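Local coordinates for protein integrase (Enterobacteria phage lambda, PDB 1AE9) that integrates the phage genome into the host chromosome by site-specific recombination and, together with excisionase, excises the prophage again, at residues K63-P67 against R172-I177. Residues are numbered along the deposited sequence; the frame is centred on the assembly and turned at random.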
loop_
_atom_site.group_PDB
_atom_site.type_symbol
_atom_site.label_atom_id
_atom_site.label_comp_id
_atom_site.label_asym_id
_atom_site.label_seq_id
_atom_site.Cartn_x
_atom_site.Cartn_y
_atom_site.Cartn_z
ATOM N N LYS A 63 -20.499 11.780 -8.524
ATOM C CA LYS A 63 -21.097 12.187 -7.252
ATOM C C LYS A 63 -22.530 11.671 -7.101
ATOM O O LYS A 63 -23.427 12.098 -7.832
ATOM C CB LYS A 63 -21.075 13.715 -7.133
ATOM C CG LYS A 63 -19.704 14.284 -6.834
ATOM C CD LYS A 63 -19.697 15.802 -6.838
ATOM C CE LYS A 63 -19.853 16.336 -8.245
ATOM N NZ LYS A 63 -18.820 15.770 -9.158
ATOM N N ILE A 64 -22.754 10.794 -6.124
ATOM C CA ILE A 64 -24.080 10.221 -5.901
ATOM C C ILE A 64 -24.548 10.354 -4.461
ATOM O O ILE A 64 -23.737 10.420 -3.536
ATOM C CB ILE A 64 -24.120 8.719 -6.290
ATOM C CG1 ILE A 64 -23.106 7.923 -5.465
ATOM C CG2 ILE A 64 -23.808 8.542 -7.766
ATOM C CD1 ILE A 64 -23.104 6.444 -5.780
ATOM N N ALA A 65 -25.861 10.423 -4.276
ATOM C CA ALA A 65 -26.451 10.518 -2.945
ATOM C C ALA A 65 -27.195 9.199 -2.740
ATOM O O ALA A 65 -28.191 8.930 -3.422
ATOM C CB ALA A 65 -27.414 11.706 -2.872
ATOM N N ILE A 66 -26.680 8.362 -1.840
ATOM C CA ILE A 66 -27.262 7.045 -1.577
ATOM C C ILE A 66 -28.251 7.056 -0.414
ATOM O O ILE A 66 -27.900 7.437 0.704
ATOM C CB ILE A 66 -26.153 5.983 -1.285
ATOM C CG1 ILE A 66 -25.049 6.045 -2.351
ATOM C CG2 ILE A 66 -26.759 4.581 -1.280
ATOM C CD1 ILE A 66 -23.866 5.119 -2.077
ATOM N N PRO A 67 -29.508 6.650 -0.664
ATOM C CA PRO A 67 -30.490 6.641 0.423
ATOM C C PRO A 67 -30.131 5.551 1.424
ATOM O O PRO A 67 -29.898 4.402 1.035
ATOM C CB PRO A 67 -31.807 6.360 -0.309
ATOM C CG PRO A 67 -31.382 5.522 -1.480
ATOM C CD PRO A 67 -30.110 6.203 -1.935
ATOM N N ARG A 172 -21.504 21.987 -6.373
ATOM C CA ARG A 172 -21.478 20.643 -6.952
ATOM C C ARG A 172 -22.853 20.006 -7.143
ATOM O O ARG A 172 -23.742 20.157 -6.304
ATOM C CB ARG A 172 -20.614 19.719 -6.096
ATOM C CG ARG A 172 -19.169 20.155 -5.962
ATOM C CD ARG A 172 -18.432 19.243 -5.001
ATOM N NE ARG A 172 -19.033 19.250 -3.669
ATOM C CZ ARG A 172 -18.437 19.725 -2.578
ATOM N NH1 ARG A 172 -17.211 20.241 -2.646
ATOM N NH2 ARG A 172 -19.068 19.691 -1.411
ATOM N N GLU A 173 -23.004 19.273 -8.240
ATOM C CA GLU A 173 -24.255 18.599 -8.545
ATOM C C GLU A 173 -24.172 17.115 -8.193
ATOM O O GLU A 173 -23.228 16.425 -8.588
ATOM C CB GLU A 173 -24.609 18.769 -10.023
ATOM C CG GLU A 173 -25.938 18.126 -10.399
ATOM C CD GLU A 173 -26.438 18.543 -11.771
ATOM O OE1 GLU A 173 -25.888 18.054 -12.784
ATOM O OE2 GLU A 173 -27.391 19.354 -11.833
ATOM N N TRP A 174 -25.167 16.634 -7.457
ATOM C CA TRP A 174 -25.222 15.240 -7.038
ATOM C C TRP A 174 -26.372 14.465 -7.676
ATOM O O TRP A 174 -27.479 14.985 -7.848
ATOM C CB TRP A 174 -25.349 15.155 -5.515
ATOM C CG TRP A 174 -24.186 15.734 -4.785
ATOM C CD1 TRP A 174 -23.930 17.057 -4.566
ATOM C CD2 TRP A 174 -23.109 15.013 -4.185
ATOM N NE1 TRP A 174 -22.758 17.204 -3.871
ATOM C CE2 TRP A 174 -22.231 15.965 -3.622
ATOM C CE3 TRP A 174 -22.797 13.654 -4.070
ATOM C CZ2 TRP A 174 -21.059 15.600 -2.951
ATOM C CZ3 TRP A 174 -21.635 13.291 -3.404
ATOM C CH2 TRP A 174 -20.780 14.262 -2.853
ATOM N N ASP A 175 -26.099 13.215 -8.022
ATOM C CA ASP A 175 -27.089 12.327 -8.617
ATOM C C ASP A 175 -27.798 11.611 -7.448
ATOM O O ASP A 175 -27.173 10.863 -6.695
ATOM C CB ASP A 175 -26.365 11.332 -9.538
ATOM C CG ASP A 175 -27.310 10.420 -10.301
ATOM O OD1 ASP A 175 -28.323 10.912 -10.841
ATOM O OD2 ASP A 175 -27.022 9.205 -10.386
ATOM N N LYS A 176 -29.083 11.904 -7.260
ATOM C CA LYS A 176 -29.883 11.307 -6.182
ATOM C C LYS A 176 -30.330 9.895 -6.577
ATOM O O LYS A 176 -30.885 9.706 -7.662
ATOM C CB LYS A 176 -31.128 12.166 -5.931
ATOM C CG LYS A 176 -31.751 12.066 -4.538
ATOM C CD LYS A 176 -31.182 13.142 -3.604
ATOM C CE LYS A 176 -32.149 13.481 -2.464
ATOM N NZ LYS A 176 -31.637 14.588 -1.600
ATOM N N ILE A 177 -30.059 8.903 -5.731
ATOM C CA ILE A 177 -30.467 7.527 -6.023
ATOM C C ILE A 177 -31.882 7.339 -5.475
ATOM O O ILE A 177 -32.182 7.733 -4.341
ATOM C CB ILE A 177 -29.507 6.473 -5.394
ATOM C CG1 ILE A 177 -28.073 6.678 -5.896
ATOM C CG2 ILE A 177 -29.958 5.062 -5.755
ATOM C CD1 ILE A 177 -27.894 6.462 -7.394
#
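Three backbone hydrogen bonds join the two segments: Asp175 N donates to Lys63 O (2.9 Å), Asp175 O accepts from Ala65 N (2.8 Å), and Ile177 N donates to Ala65 O (3.0 Å). Asp175 thus bonds with both its N and its O, to the residues before and after Ile64, the alternation expected of parallel strands. Ile64 CA lies 3.3 Å from Asp175 O, a CA-H...O contact. The two short axes run in the same general direction, twisted 41° apart.

On its other edge strand 63-67 pairs with 52-56 (Ile64 with Val55, Ile66 with Leu53), so it lies between 52-56 and the C-terminal strand 173-176, whose other neighbour is 167-168, in the mixed sheet of this tyrosine recombinase catalytic domain. The pairing, across 104 intervening residues, 48 of them helical, holds this C-terminal part on the sheet. The nucleophile position lies just upstream in sequence: the side chain of Glu173 touches Phe166, a changed residue where the wild-type enzyme forms its covalent 3'-phosphotyrosine link to DNA.

The Trp174 indole packs on the sheet face that carries Ala65 and Lys176, where Ala65 CB is 4.1 Å from Lys176 CD. Lys63 CB sits over the six-membered ring of Trp174, 3.8 Å from the centroid, in a CH-pi contact, while Ile64 O approaches the ring edge, 3.4 Å from Trp174 CE3. Tyr54 meets the indole edge-to-face. On the reverse, Ile64 CG2 comes within 4.2 Å of Asp175 CB. Ile177 CB packs 3.5 Å from Pro67 CD, and its side chain reaches Phe150 and His153 of helix 148-155.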